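Local structure of aldehyde dehydrogenase family protein (Pseudomonas syringae pv. tomato, 5IUV) at residues 4-9 with 334-339; 109-114 with 295-300; 274-279 with 312-317; 341-346 with 380-385; 386-391 with 404-409. The protein probably oxidises indole-3-acetaldehyde to the auxin indole-3-acetic acid, with NAD+ as the hydride acceptor. All coordinates share one frame; numbering follows the deposited sequence.

Contact 1: residues 4-9 with 334-339; sequences LTRADW and PLDPAT
A capping box starts helix 6-15, and from its first turn Arg-6 and Trp-9 reach across to a type I beta turn, Asp-336 to Thr-339, in the loop that leads to helix 347-362. In the box Asp-8 N donates to Thr-5 OG1, while Thr-5 N answers to Asp-8 OD2. The charged part of the contact lies beside this helix start. Arg-6 CG is anti to the backbone N (chi1 175°) and the chain bends at chi3, which brings NH1 to within 2.7 Å of Asp-336 OD2 in a salt bridge. The carboxylate sits at the guanidinium edge, yet the two planes are 52° apart and NH1 comes down from above the carboxylate plane, so a single oxygen takes the bridge. The other one, Asp-336 OD1, accepts from Ala-338 N at 2.9 Å in an Asx turn, which helps to hold the carboxylate in position for the arginine. Next to this pair the Pro-337 ring wedges in: its CG lies 3.3 Å from Leu-4 O and, at the edge of the indole, 3.8 Å from Trp-9 CD1. Leu-4 CD2 rests over one face of that indole. Trp-9 also packs on Ile-113 and Leu-117 of helix 113-134, and Leu-335 on Leu-103 and Thr-106 of helix 98-109. Trp-9 CB meets Leu-335 CB at 4.4 Å. The carbonyl Leu-335 O, 3.6 Å from Trp-9 CB, is buried here without a polar partner in the model.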
# COMPACT_ATOMS: atom_id res chain seq x y z
N LEU A 4 -22.94 -0.84 -39.11
CA LEU A 4 -23.73 0.19 -39.79
C LEU A 4 -22.94 0.84 -40.92
O LEU A 4 -21.74 1.09 -40.80
CB LEU A 4 -24.18 1.25 -38.79
CG LEU A 4 -25.32 0.94 -37.82
CD1 LEU A 4 -24.95 -0.12 -36.80
CD2 LEU A 4 -25.72 2.21 -37.11
N THR A 5 -23.63 1.12 -42.02
CA THR A 5 -23.03 1.82 -43.16
C THR A 5 -23.10 3.33 -43.00
O THR A 5 -23.73 3.84 -42.07
CB THR A 5 -23.73 1.44 -44.47
OG1 THR A 5 -25.05 2.01 -44.47
CG2 THR A 5 -23.83 -0.07 -44.60
N ARG A 6 -22.44 4.05 -43.91
CA ARG A 6 -22.53 5.51 -43.95
C ARG A 6 -23.98 5.98 -44.08
O ARG A 6 -24.40 6.93 -43.42
CB ARG A 6 -21.70 6.06 -45.12
CG ARG A 6 -21.83 7.57 -45.32
CD ARG A 6 -21.15 8.02 -46.60
NE ARG A 6 -21.68 7.36 -47.79
CZ ARG A 6 -21.04 6.41 -48.47
NH1 ARG A 6 -19.82 6.02 -48.10
NH2 ARG A 6 -21.60 5.86 -49.54
N ALA A 7 -24.75 5.31 -44.94
CA ALA A 7 -26.15 5.66 -45.16
C ALA A 7 -26.97 5.43 -43.89
O ALA A 7 -27.85 6.23 -43.56
CB ALA A 7 -26.73 4.85 -46.31
N ASP A 8 -26.67 4.34 -43.18
CA ASP A 8 -27.29 4.07 -41.89
C ASP A 8 -27.05 5.21 -40.91
O ASP A 8 -27.99 5.68 -40.25
CB ASP A 8 -26.76 2.77 -41.28
CG ASP A 8 -27.24 1.54 -42.03
OD1 ASP A 8 -28.32 1.59 -42.65
OD2 ASP A 8 -26.52 0.51 -41.99
N TRP A 9 -25.81 5.65 -40.80
CA TRP A 9 -25.47 6.71 -39.85
C TRP A 9 -26.11 8.03 -40.25
O TRP A 9 -26.52 8.81 -39.40
CB TRP A 9 -23.95 6.86 -39.73
CG TRP A 9 -23.29 5.77 -38.94
CD1 TRP A 9 -22.37 4.88 -39.40
CD2 TRP A 9 -23.49 5.46 -37.56
NE1 TRP A 9 -21.98 4.03 -38.39
CE2 TRP A 9 -22.66 4.37 -37.25
CE3 TRP A 9 -24.30 6.00 -36.55
CZ2 TRP A 9 -22.61 3.80 -35.97
CZ3 TRP A 9 -24.24 5.44 -35.28
CH2 TRP A 9 -23.40 4.35 -35.00
N PRO A 334 -17.22 12.37 -41.49
CA PRO A 334 -17.15 11.74 -40.17
C PRO A 334 -18.25 10.70 -39.96
O PRO A 334 -18.11 9.86 -39.07
CB PRO A 334 -17.32 12.91 -39.20
CG PRO A 334 -16.93 14.12 -39.99
CD PRO A 334 -17.36 13.83 -41.39
N LEU A 335 -19.30 10.74 -40.76
CA LEU A 335 -20.38 9.76 -40.65
C LEU A 335 -20.11 8.51 -41.47
O LEU A 335 -20.86 7.54 -41.38
CB LEU A 335 -21.71 10.38 -41.08
CG LEU A 335 -22.26 11.50 -40.19
CD1 LEU A 335 -23.59 11.99 -40.73
CD2 LEU A 335 -22.41 11.00 -38.77
N ASP A 336 -19.05 8.54 -42.27
CA ASP A 336 -18.62 7.35 -43.00
C ASP A 336 -17.74 6.48 -42.09
O ASP A 336 -16.76 6.96 -41.53
CB ASP A 336 -17.87 7.74 -44.29
CG ASP A 336 -17.64 6.57 -45.23
OD1 ASP A 336 -17.32 5.46 -44.76
OD2 ASP A 336 -17.79 6.76 -46.45
N PRO A 337 -18.11 5.20 -41.92
CA PRO A 337 -17.39 4.33 -40.98
C PRO A 337 -15.94 4.07 -41.40
O PRO A 337 -15.12 3.66 -40.58
CB PRO A 337 -18.20 3.02 -41.02
CG PRO A 337 -19.54 3.42 -41.54
CD PRO A 337 -19.28 4.53 -42.50
N ALA A 338 -15.64 4.32 -42.67
CA ALA A 338 -14.30 4.07 -43.20
C ALA A 338 -13.35 5.24 -42.94
O ALA A 338 -12.13 5.09 -43.01
CB ALA A 338 -14.38 3.78 -44.69
N THR A 339 -13.92 6.41 -42.62
CA THR A 339 -13.13 7.61 -42.36
C THR A 339 -12.27 7.47 -41.11
O THR A 339 -12.77 7.06 -40.05
CB THR A 339 -14.06 8.84 -42.21
OG1 THR A 339 -14.78 9.04 -43.43
CG2 THR A 339 -13.26 10.09 -41.90

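Contact 2: residues 109-114 with 295-300; sequences MGKPIS and AFNQGE
Asn-297 is the first residue of 295-300 to meet 109-114, in the loop that leads on to Cys-302, which matches the nucleophilic cysteine of aldehyde dehydrogenases. Its OD1 lies in a bend of Lys-111: CB and CE of the lysine each come to 3.3 Å from Asn-297 OD1, because the chain folds back at chi3 (57°). Lys-111 NZ forms a salt bridge with Asp-120 and is bonded to Asn-168 O. Asn-297 ND2 donates to Glu-300 O at 3.1 Å and also to Asn-168 O; Asn-168 is seen to bind (indol-3-yl)acetate, consistent with a second-shell position for Asn-297 next to the substrate site. At Gln-298, where the backbone stays in the left-handed region as at Asn-297, the side chain bends at chi2 (77°) and meets Pro-112 tip to tip, Gln-298 OE1 being 3.3 Å from Pro-112 CD. That same OE1 accepts from Gly-342 N. Gln-298 NE2 makes a fairly straight bond of 3.2 Å to Glu-300 OE1, which lies in the amide plane, and a weak one to Asn-297 OD1. After Gly-299, again with positive phi, comes Glu-300, whose OE1 is 4.4 Å from Met-109 CE and whose OE2 accepts from Val-345 N. Met-109 SD in turn takes a weak bond from Lys-111 N. The turn thus fits between the end of helix 98-109 and the start of helix 113-134 on one side and the loop before helix 347-362 on another, with helix 283-295 running into it and strand 307-311 following.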
# COMPACT_ATOMS: atom_id res chain seq x y z
N MET A 109 -18.74 17.48 -32.42
CA MET A 109 -17.40 18.04 -32.55
C MET A 109 -16.56 17.43 -33.67
O MET A 109 -15.38 17.76 -33.81
CB MET A 109 -16.66 17.93 -31.20
CG MET A 109 -16.71 16.56 -30.54
SD MET A 109 -15.66 15.36 -31.36
CE MET A 109 -14.05 16.16 -31.24
N GLY A 110 -17.15 16.53 -34.46
CA GLY A 110 -16.57 16.17 -35.74
C GLY A 110 -15.65 14.97 -35.86
O GLY A 110 -15.14 14.72 -36.95
N LYS A 111 -15.43 14.22 -34.79
CA LYS A 111 -14.51 13.08 -34.90
C LYS A 111 -15.20 11.92 -35.64
O LYS A 111 -16.42 11.84 -35.66
CB LYS A 111 -14.02 12.64 -33.51
CG LYS A 111 -15.01 11.86 -32.68
CD LYS A 111 -14.34 11.32 -31.43
CE LYS A 111 -13.73 12.44 -30.60
NZ LYS A 111 -12.78 11.93 -29.60
N PRO A 112 -14.41 11.04 -36.28
CA PRO A 112 -14.99 9.94 -37.06
C PRO A 112 -15.89 9.04 -36.23
O PRO A 112 -15.56 8.76 -35.07
CB PRO A 112 -13.76 9.18 -37.57
CG PRO A 112 -12.66 10.19 -37.55
CD PRO A 112 -12.93 11.03 -36.34
N ILE A 113 -17.01 8.60 -36.80
CA ILE A 113 -17.99 7.79 -36.08
C ILE A 113 -17.37 6.49 -35.57
O ILE A 113 -17.73 6.01 -34.49
CB ILE A 113 -19.23 7.49 -36.98
CG1 ILE A 113 -20.33 6.81 -36.16
CG2 ILE A 113 -18.85 6.66 -38.21
CD1 ILE A 113 -20.86 7.68 -35.02
N SER A 114 -16.43 5.93 -36.33
CA SER A 114 -15.77 4.69 -35.92
C SER A 114 -14.90 4.92 -34.70
O SER A 114 -14.75 4.03 -33.86
CB SER A 114 -14.95 4.11 -37.07
OG SER A 114 -15.80 3.49 -38.02
N ALA A 295 -1.99 12.20 -36.20
CA ALA A 295 -3.19 12.28 -37.04
C ALA A 295 -4.46 11.79 -36.33
O ALA A 295 -5.57 12.16 -36.72
CB ALA A 295 -2.99 11.48 -38.32
N PHE A 296 -4.30 10.95 -35.30
CA PHE A 296 -5.48 10.43 -34.61
C PHE A 296 -6.26 11.57 -33.97
O PHE A 296 -5.69 12.47 -33.36
CB PHE A 296 -5.11 9.41 -33.53
CG PHE A 296 -6.30 8.87 -32.79
CD1 PHE A 296 -7.19 8.00 -33.41
CD2 PHE A 296 -6.55 9.24 -31.48
CE1 PHE A 296 -8.29 7.50 -32.72
CE2 PHE A 296 -7.65 8.75 -30.79
CZ PHE A 296 -8.53 7.88 -31.42
N ASN A 297 -7.58 11.51 -34.14
CA ASN A 297 -8.48 12.57 -33.69
C ASN A 297 -8.04 13.96 -34.16
O ASN A 297 -8.08 14.91 -33.39
CB ASN A 297 -8.61 12.57 -32.16
CG ASN A 297 -9.89 13.25 -31.69
OD1 ASN A 297 -10.96 13.04 -32.27
ND2 ASN A 297 -9.79 14.08 -30.66
N GLN A 298 -7.62 14.04 -35.42
CA GLN A 298 -7.29 15.31 -36.06
C GLN A 298 -6.15 16.06 -35.35
O GLN A 298 -6.01 17.27 -35.51
CB GLN A 298 -8.53 16.22 -36.14
CG GLN A 298 -9.71 15.61 -36.91
CD GLN A 298 -10.48 14.57 -36.11
OE1 GLN A 298 -10.71 13.45 -36.57
NE2 GLN A 298 -10.88 14.93 -34.89
N GLY A 299 -5.35 15.34 -34.57
CA GLY A 299 -4.27 15.96 -33.83
C GLY A 299 -4.78 16.74 -32.63
O GLY A 299 -4.02 17.44 -31.95
N GLU A 300 -6.08 16.61 -32.36
CA GLU A 300 -6.70 17.31 -31.25
C GLU A 300 -6.61 16.43 -30.02
O GLU A 300 -7.62 15.98 -29.47
CB GLU A 300 -8.16 17.66 -31.59
CG GLU A 300 -8.27 18.53 -32.84
CD GLU A 300 -9.69 18.66 -33.37
OE1 GLU A 300 -10.43 17.65 -33.33
OE2 GLU A 300 -10.06 19.76 -33.82

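Contact 3: residues 274-279 with 312-317; sequences NIVFAD and RSIKDR
Ile-314, near the start of helix 312-326, carries this contact against Val-276 and Ala-278, where the chain leaves strand 273-276. From CB the side chain forks. The CG2 branch, anti to the carbonyl carbon, lies on the alanine, with Ile-314 CG2 3.7 Å from Ala-278 CB. The CG1 branch stands between the backbone N and the carbonyl carbon (chi1 57°), and CG1 passes 4.1 Å from Ala-278 CA. At the tip Ile-314 CD1 arrives 3.9 Å from Val-276 CG1, the two side chains meeting at about a right angle, and it also touches Phe-277 O at 3.9 Å. Next door Ser-313 OG is 3.7 Å from Ala-278 CB, a hydroxyl set against a methyl. In the fold this is one end of a beta-alpha-beta crossover: strand 273-276, helix 283-295 and the parallel strand 307-311, which leads to helix 312-326. Leu-283 of the crossover helix touches both Val-276 and Ile-314. Between the two segments themselves the side-chain contact is carried mainly by methyl groups in van der Waals touch and is non-directional, while directional bonds such as Ala-278 N to Glu-311 OE1 come from strand 307-311 next to them.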
# COMPACT_ATOMS: atom_id res chain seq x y z
N ASN A 274 8.40 12.62 -29.23
CA ASN A 274 8.43 11.22 -29.62
C ASN A 274 9.84 10.88 -30.11
O ASN A 274 10.17 11.17 -31.26
CB ASN A 274 7.38 10.96 -30.70
CG ASN A 274 7.20 9.50 -31.04
OD1 ASN A 274 7.74 8.62 -30.36
ND2 ASN A 274 6.42 9.23 -32.08
N ILE A 275 10.66 10.30 -29.24
CA ILE A 275 12.08 10.10 -29.53
C ILE A 275 12.39 8.74 -30.14
O ILE A 275 12.22 7.70 -29.50
CB ILE A 275 12.94 10.26 -28.26
CG1 ILE A 275 12.62 11.60 -27.58
CG2 ILE A 275 14.42 10.17 -28.60
CD1 ILE A 275 13.20 11.69 -26.18
N VAL A 276 12.87 8.75 -31.38
CA VAL A 276 13.15 7.53 -32.10
C VAL A 276 14.65 7.35 -32.28
O VAL A 276 15.30 8.11 -33.01
CB VAL A 276 12.46 7.52 -33.48
CG1 VAL A 276 12.69 6.19 -34.19
CG2 VAL A 276 10.96 7.79 -33.32
N PHE A 277 15.20 6.36 -31.59
CA PHE A 277 16.63 6.05 -31.69
C PHE A 277 16.90 5.12 -32.86
O PHE A 277 16.02 4.38 -33.30
CB PHE A 277 17.14 5.41 -30.40
CG PHE A 277 17.34 6.38 -29.28
CD1 PHE A 277 18.50 7.13 -29.20
CD2 PHE A 277 16.38 6.52 -28.29
CE1 PHE A 277 18.69 8.02 -28.16
CE2 PHE A 277 16.57 7.40 -27.24
CZ PHE A 277 17.73 8.16 -27.18
N ALA A 278 18.13 5.16 -33.36
CA ALA A 278 18.55 4.33 -34.47
C ALA A 278 18.34 2.85 -34.18
O ALA A 278 18.08 2.07 -35.09
CB ALA A 278 20.02 4.60 -34.81
N ASP A 279 18.45 2.46 -32.91
CA ASP A 279 18.31 1.04 -32.57
C ASP A 279 16.90 0.67 -32.08
O ASP A 279 16.75 -0.28 -31.32
CB ASP A 279 19.35 0.64 -31.53
CG ASP A 279 19.11 1.25 -30.16
OD1 ASP A 279 18.32 2.21 -30.03
OD2 ASP A 279 19.72 0.77 -29.19
N ARG A 312 19.87 11.22 -35.96
CA ARG A 312 20.18 11.72 -37.30
C ARG A 312 20.55 10.62 -38.29
O ARG A 312 20.20 10.70 -39.46
CB ARG A 312 21.31 12.76 -37.22
CG ARG A 312 21.57 13.48 -38.53
CD ARG A 312 22.27 14.81 -38.31
NE ARG A 312 21.47 15.72 -37.50
CZ ARG A 312 21.84 16.20 -36.32
NH1 ARG A 312 23.02 15.85 -35.81
NH2 ARG A 312 21.04 17.02 -35.65
N SER A 313 21.22 9.57 -37.81
CA SER A 313 21.71 8.50 -38.68
C SER A 313 20.59 7.67 -39.34
O SER A 313 20.85 6.95 -40.29
CB SER A 313 22.64 7.57 -37.89
OG SER A 313 21.98 7.03 -36.76
N ILE A 314 19.36 7.77 -38.84
CA ILE A 314 18.24 7.06 -39.47
C ILE A 314 17.21 8.01 -40.08
O ILE A 314 16.21 7.58 -40.65
CB ILE A 314 17.50 6.12 -38.49
CG1 ILE A 314 16.99 6.90 -37.28
CG2 ILE A 314 18.41 4.97 -38.07
CD1 ILE A 314 15.76 6.28 -36.64
N LYS A 315 17.47 9.31 -39.96
CA LYS A 315 16.51 10.33 -40.39
C LYS A 315 16.14 10.21 -41.87
O LYS A 315 14.95 10.27 -42.22
CB LYS A 315 17.09 11.71 -40.09
CG LYS A 315 16.55 12.83 -40.95
CD LYS A 315 15.18 13.27 -40.51
CE LYS A 315 14.93 14.71 -40.94
NZ LYS A 315 15.07 14.89 -42.41
N ASP A 316 17.13 10.03 -42.73
CA ASP A 316 16.88 9.97 -44.17
C ASP A 316 16.06 8.75 -44.57
O ASP A 316 15.32 8.78 -45.55
CB ASP A 316 18.20 9.99 -44.94
CG ASP A 316 18.86 11.35 -44.94
OD1 ASP A 316 18.15 12.36 -44.73
OD2 ASP A 316 20.09 11.42 -45.17
N ARG A 317 16.20 7.66 -43.82
CA ARG A 317 15.42 6.46 -44.08
C ARG A 317 14.04 6.55 -43.41
O ARG A 317 13.05 6.09 -43.96
CB ARG A 317 16.17 5.22 -43.59
CG ARG A 317 15.40 3.92 -43.79
CD ARG A 317 15.91 2.79 -42.90
NE ARG A 317 14.96 1.69 -42.86
CZ ARG A 317 15.06 0.64 -42.05
NH1 ARG A 317 16.08 0.54 -41.21
NH2 ARG A 317 14.14 -0.32 -42.08

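Contact 4: residues 341-346 with 380-385; sequences VGALVD and GTYVEP
Leu-344 N donates to Thr-381 O at 2.8 Å, approaching nearly along the C=O axis, and Ala-343 CA crowds in beside the same oxygen at 3.3 Å from Thr-381 O. A second bond runs the other way: Thr-381 OG1, placed between its own backbone N and carbonyl carbon (chi1 46°), gives its proton to Leu-344 O at 2.9 Å. It reaches that carbonyl from above its plane, not on a lone pair. Thr-381 thus grips both the N-H and the C=O of Leu-344. Further along, water 1 fills in for a direct bond, donating to Gly-342 O at 2.7 Å and accepting from Val-383 N. Here the weakly bonded first part of strand 382-389, which pairs antiparallel with strand 373-374 at the margin of the sheet, meets an extended loop; the two paths run 122° apart. Away from the polar atoms, Ala-343 CB sits over one face of the Tyr-382 ring, 4.0 Å from its centroid and 28° off the normal, a CH-pi contact. The phenol points on to Val-43 O. Leu-344 CD1 touches Val-383 CG2 at 3.6 Å, and Met-350 of helix 347-362 packs on both residues. That helix begins just past the loop, where Asp-346 OD1 caps it by accepting from Gln-349 N, a residue seen to bind NADH.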
# COMPACT_ATOMS: atom_id res chain seq x y z
N VAL A 341 -9.89 10.14 -40.30
CA VAL A 341 -9.61 11.51 -39.87
C VAL A 341 -10.84 12.36 -40.11
O VAL A 341 -11.35 12.41 -41.22
CB VAL A 341 -8.41 12.13 -40.63
CG1 VAL A 341 -8.22 13.59 -40.22
CG2 VAL A 341 -7.14 11.33 -40.39
N GLY A 342 -11.33 13.04 -39.07
CA GLY A 342 -12.58 13.77 -39.20
C GLY A 342 -12.41 15.26 -39.42
O GLY A 342 -11.38 15.72 -39.92
N ALA A 343 -13.43 16.02 -39.05
CA ALA A 343 -13.38 17.48 -39.13
C ALA A 343 -12.72 18.06 -37.89
O ALA A 343 -12.72 17.43 -36.83
CB ALA A 343 -14.79 18.04 -39.30
N LEU A 344 -12.15 19.25 -38.02
CA LEU A 344 -11.73 20.01 -36.84
C LEU A 344 -12.98 20.61 -36.21
O LEU A 344 -13.98 20.84 -36.89
CB LEU A 344 -10.74 21.11 -37.21
CG LEU A 344 -9.40 20.66 -37.78
CD1 LEU A 344 -8.56 21.87 -38.17
CD2 LEU A 344 -8.65 19.81 -36.77
N VAL A 345 -12.92 20.89 -34.91
CA VAL A 345 -14.14 21.16 -34.14
C VAL A 345 -14.94 22.37 -34.63
O VAL A 345 -16.17 22.37 -34.56
CB VAL A 345 -13.80 21.34 -32.64
CG1 VAL A 345 -13.04 22.64 -32.39
CG2 VAL A 345 -15.07 21.26 -31.79
N ASP A 346 -14.26 23.40 -35.15
CA ASP A 346 -14.94 24.56 -35.71
C ASP A 346 -14.00 25.45 -36.53
O ASP A 346 -12.81 25.18 -36.64
CB ASP A 346 -15.62 25.39 -34.61
CG ASP A 346 -14.65 25.93 -33.56
OD1 ASP A 346 -13.42 25.94 -33.78
OD2 ASP A 346 -15.13 26.37 -32.50
N GLY A 380 -17.97 22.00 -44.14
CA GLY A 380 -17.29 21.66 -42.90
C GLY A 380 -15.85 22.15 -42.86
O GLY A 380 -15.38 22.79 -43.80
N THR A 381 -15.15 21.83 -41.78
CA THR A 381 -13.78 22.29 -41.57
C THR A 381 -12.80 21.12 -41.50
O THR A 381 -12.79 20.37 -40.52
CB THR A 381 -13.67 23.13 -40.27
OG1 THR A 381 -14.36 22.46 -39.21
CG2 THR A 381 -14.30 24.50 -40.47
N TYR A 382 -11.97 20.98 -42.53
CA TYR A 382 -11.02 19.88 -42.64
C TYR A 382 -9.62 20.36 -43.02
O TYR A 382 -9.48 21.24 -43.88
CB TYR A 382 -11.50 18.85 -43.67
CG TYR A 382 -12.89 18.30 -43.43
CD1 TYR A 382 -14.01 18.96 -43.91
CD2 TYR A 382 -13.07 17.12 -42.72
CE1 TYR A 382 -15.28 18.45 -43.70
CE2 TYR A 382 -14.34 16.61 -42.50
CZ TYR A 382 -15.44 17.28 -42.99
OH TYR A 382 -16.70 16.77 -42.77
N VAL A 383 -8.60 19.77 -42.41
CA VAL A 383 -7.21 20.10 -42.72
C VAL A 383 -6.39 18.82 -42.93
O VAL A 383 -6.54 17.85 -42.19
CB VAL A 383 -6.56 20.96 -41.60
CG1 VAL A 383 -5.07 21.16 -41.86
CG2 VAL A 383 -7.26 22.30 -41.48
N GLU A 384 -5.52 18.83 -43.94
CA GLU A 384 -4.61 17.72 -44.18
C GLU A 384 -3.65 17.52 -43.03
O GLU A 384 -3.12 18.50 -42.50
CB GLU A 384 -3.80 17.95 -45.45
CG GLU A 384 -4.60 18.08 -46.72
CD GLU A 384 -3.75 18.56 -47.88
OE1 GLU A 384 -2.81 19.35 -47.63
OE2 GLU A 384 -4.00 18.15 -49.03
N PRO A 385 -3.41 16.26 -42.63
CA PRO A 385 -2.28 15.98 -41.74
C PRO A 385 -1.00 16.53 -42.36
O PRO A 385 -0.75 16.30 -43.55
CB PRO A 385 -2.27 14.45 -41.66
CG PRO A 385 -3.71 14.07 -41.86
CD PRO A 385 -4.23 15.06 -42.87
O HOH W 1 -9.42 17.55 -40.50

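Contact 5: residues 386-391 with 404-409; sequences TIFDGV and GPVLSV
The Phe-388 ring turns its edge to the partner strand: Val-406 CG1 lies near the ring plane, 4.1 Å from Phe-388 CD2, and Leu-407 O is at the edge too, while His-361 meets the ring edge-to-face. Strands 382-389 and 406-412 are parallel neighbours, the two strands of a beta-alpha-beta unit whose connection holds the short helix 396-399. Thr-386 N bonds to Pro-405 O at 2.7 Å and Thr-386 O takes Leu-407 N at 2.8 Å; Phe-388 N then goes to Leu-407 O, also at 2.8 Å and almost straight (175°), and Phe-388 O receives Val-409 N. Thr-386 and Phe-388 therefore use both their N-H and C=O across the pair. Their side chains share a face with Val-406 and Ser-408, where Ile-357 of helix 347-362 packs on Thr-386, Phe-388 and Val-406. On the other face Ile-387 and Leu-407 lie side by side, and Ile-387 CG2 reaches Val-409 CG2 at 3.7 Å; Val-322 and Ile-323 of helix 312-326 pack on that isoleucine. At Gly-390, with positive phi, the chain turns so that Val-391 N comes back to Val-409 O at 3.2 Å and both Val-391 methyls touch Ser-408 CB. Asp-389 OD2 forms salt bridges to Lys-315 and Arg-366. Its other oxygen shares a water with the partner strand: water 2 donates to Asp-389 OD1 at 2.8 Å and to Val-409 O at 2.7 Å.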
# COMPACT_ATOMS: atom_id res chain seq x y z
N THR A 386 -0.21 17.24 -41.57
CA THR A 386 0.88 18.08 -42.09
C THR A 386 2.19 17.81 -41.38
O THR A 386 2.21 17.57 -40.17
CB THR A 386 0.50 19.57 -41.96
OG1 THR A 386 -0.69 19.83 -42.72
CG2 THR A 386 1.62 20.49 -42.44
N ILE A 387 3.29 17.81 -42.13
CA ILE A 387 4.62 17.60 -41.54
C ILE A 387 5.58 18.71 -41.95
O ILE A 387 5.67 19.06 -43.12
CB ILE A 387 5.24 16.25 -41.95
CG1 ILE A 387 4.32 15.08 -41.59
CG2 ILE A 387 6.59 16.06 -41.27
CD1 ILE A 387 4.85 13.72 -42.04
N PHE A 388 6.30 19.24 -40.96
CA PHE A 388 7.42 20.13 -41.22
C PHE A 388 8.74 19.47 -40.82
O PHE A 388 8.88 18.97 -39.71
CB PHE A 388 7.25 21.45 -40.47
CG PHE A 388 6.26 22.38 -41.10
CD1 PHE A 388 6.64 23.22 -42.13
CD2 PHE A 388 4.95 22.42 -40.65
CE1 PHE A 388 5.73 24.08 -42.71
CE2 PHE A 388 4.04 23.28 -41.22
CZ PHE A 388 4.43 24.11 -42.25
N ASP A 389 9.69 19.47 -41.75
CA ASP A 389 11.02 18.95 -41.50
C ASP A 389 11.96 20.12 -41.20
O ASP A 389 11.59 21.27 -41.42
CB ASP A 389 11.52 18.14 -42.70
CG ASP A 389 12.80 17.38 -42.41
OD1 ASP A 389 13.10 17.17 -41.21
OD2 ASP A 389 13.50 16.98 -43.36
N GLY A 390 13.16 19.82 -40.72
CA GLY A 390 14.15 20.84 -40.46
C GLY A 390 13.71 21.83 -39.40
O GLY A 390 14.01 23.02 -39.48
N VAL A 391 13.00 21.34 -38.39
CA VAL A 391 12.51 22.18 -37.32
C VAL A 391 13.55 22.28 -36.20
O VAL A 391 14.16 21.28 -35.81
CB VAL A 391 11.17 21.65 -36.75
CG1 VAL A 391 10.77 22.40 -35.48
CG2 VAL A 391 10.08 21.74 -37.81
N GLY A 404 -3.69 20.58 -33.83
CA GLY A 404 -4.15 20.14 -35.13
C GLY A 404 -3.19 19.07 -35.57
O GLY A 404 -2.23 18.76 -34.85
N PRO A 405 -3.41 18.48 -36.75
CA PRO A 405 -2.52 17.40 -37.19
C PRO A 405 -1.24 17.92 -37.82
O PRO A 405 -0.97 17.65 -38.99
CB PRO A 405 -3.38 16.65 -38.21
CG PRO A 405 -4.24 17.72 -38.82
CD PRO A 405 -4.48 18.76 -37.73
N VAL A 406 -0.46 18.68 -37.05
CA VAL A 406 0.76 19.31 -37.54
C VAL A 406 1.99 18.77 -36.81
O VAL A 406 2.14 18.99 -35.60
CB VAL A 406 0.70 20.83 -37.38
CG1 VAL A 406 1.98 21.48 -37.91
CG2 VAL A 406 -0.52 21.40 -38.11
N LEU A 407 2.87 18.08 -37.54
CA LEU A 407 4.05 17.46 -36.95
C LEU A 407 5.33 18.27 -37.17
O LEU A 407 5.57 18.76 -38.28
CB LEU A 407 4.24 16.05 -37.52
CG LEU A 407 5.38 15.18 -36.96
CD1 LEU A 407 5.19 14.94 -35.48
CD2 LEU A 407 5.46 13.86 -37.71
N SER A 408 6.13 18.42 -36.12
CA SER A 408 7.46 19.01 -36.24
C SER A 408 8.53 17.92 -36.14
O SER A 408 8.50 17.11 -35.21
CB SER A 408 7.71 20.08 -35.18
OG SER A 408 6.84 21.19 -35.37
N VAL A 409 9.46 17.90 -37.08
CA VAL A 409 10.50 16.88 -37.08
C VAL A 409 11.87 17.47 -36.75
O VAL A 409 12.37 18.34 -37.46
CB VAL A 409 10.58 16.14 -38.43
CG1 VAL A 409 11.66 15.07 -38.38
CG2 VAL A 409 9.22 15.53 -38.78
O HOH W 2 14.50 17.51 -38.81

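In the fold
From the N terminus, contact 1 closes the longest loop, bringing helix 6-15 to the loop before helix 347-362. Contacts 2 and 3 are both nested within it and cross each other, since 274-279 comes before 295-300 and 312-317 after. Contact 4 follows contact 1 in series, and contact 5 follows contact 4 along strand 382-389. In space contacts 1, 2 and 4 join up: Ile-113 and Ser-114 bond to 334-339, and Gly-110 and Gln-298 bond to 341-346. Pro-405 links contacts 2, 4 and 5, while Lys-315 and Asp-389 bridge contacts 3 and 5. Contacts 3, 4 and 5 all reach one mixed sheet, tied through contact 2 to the helices at 98-134.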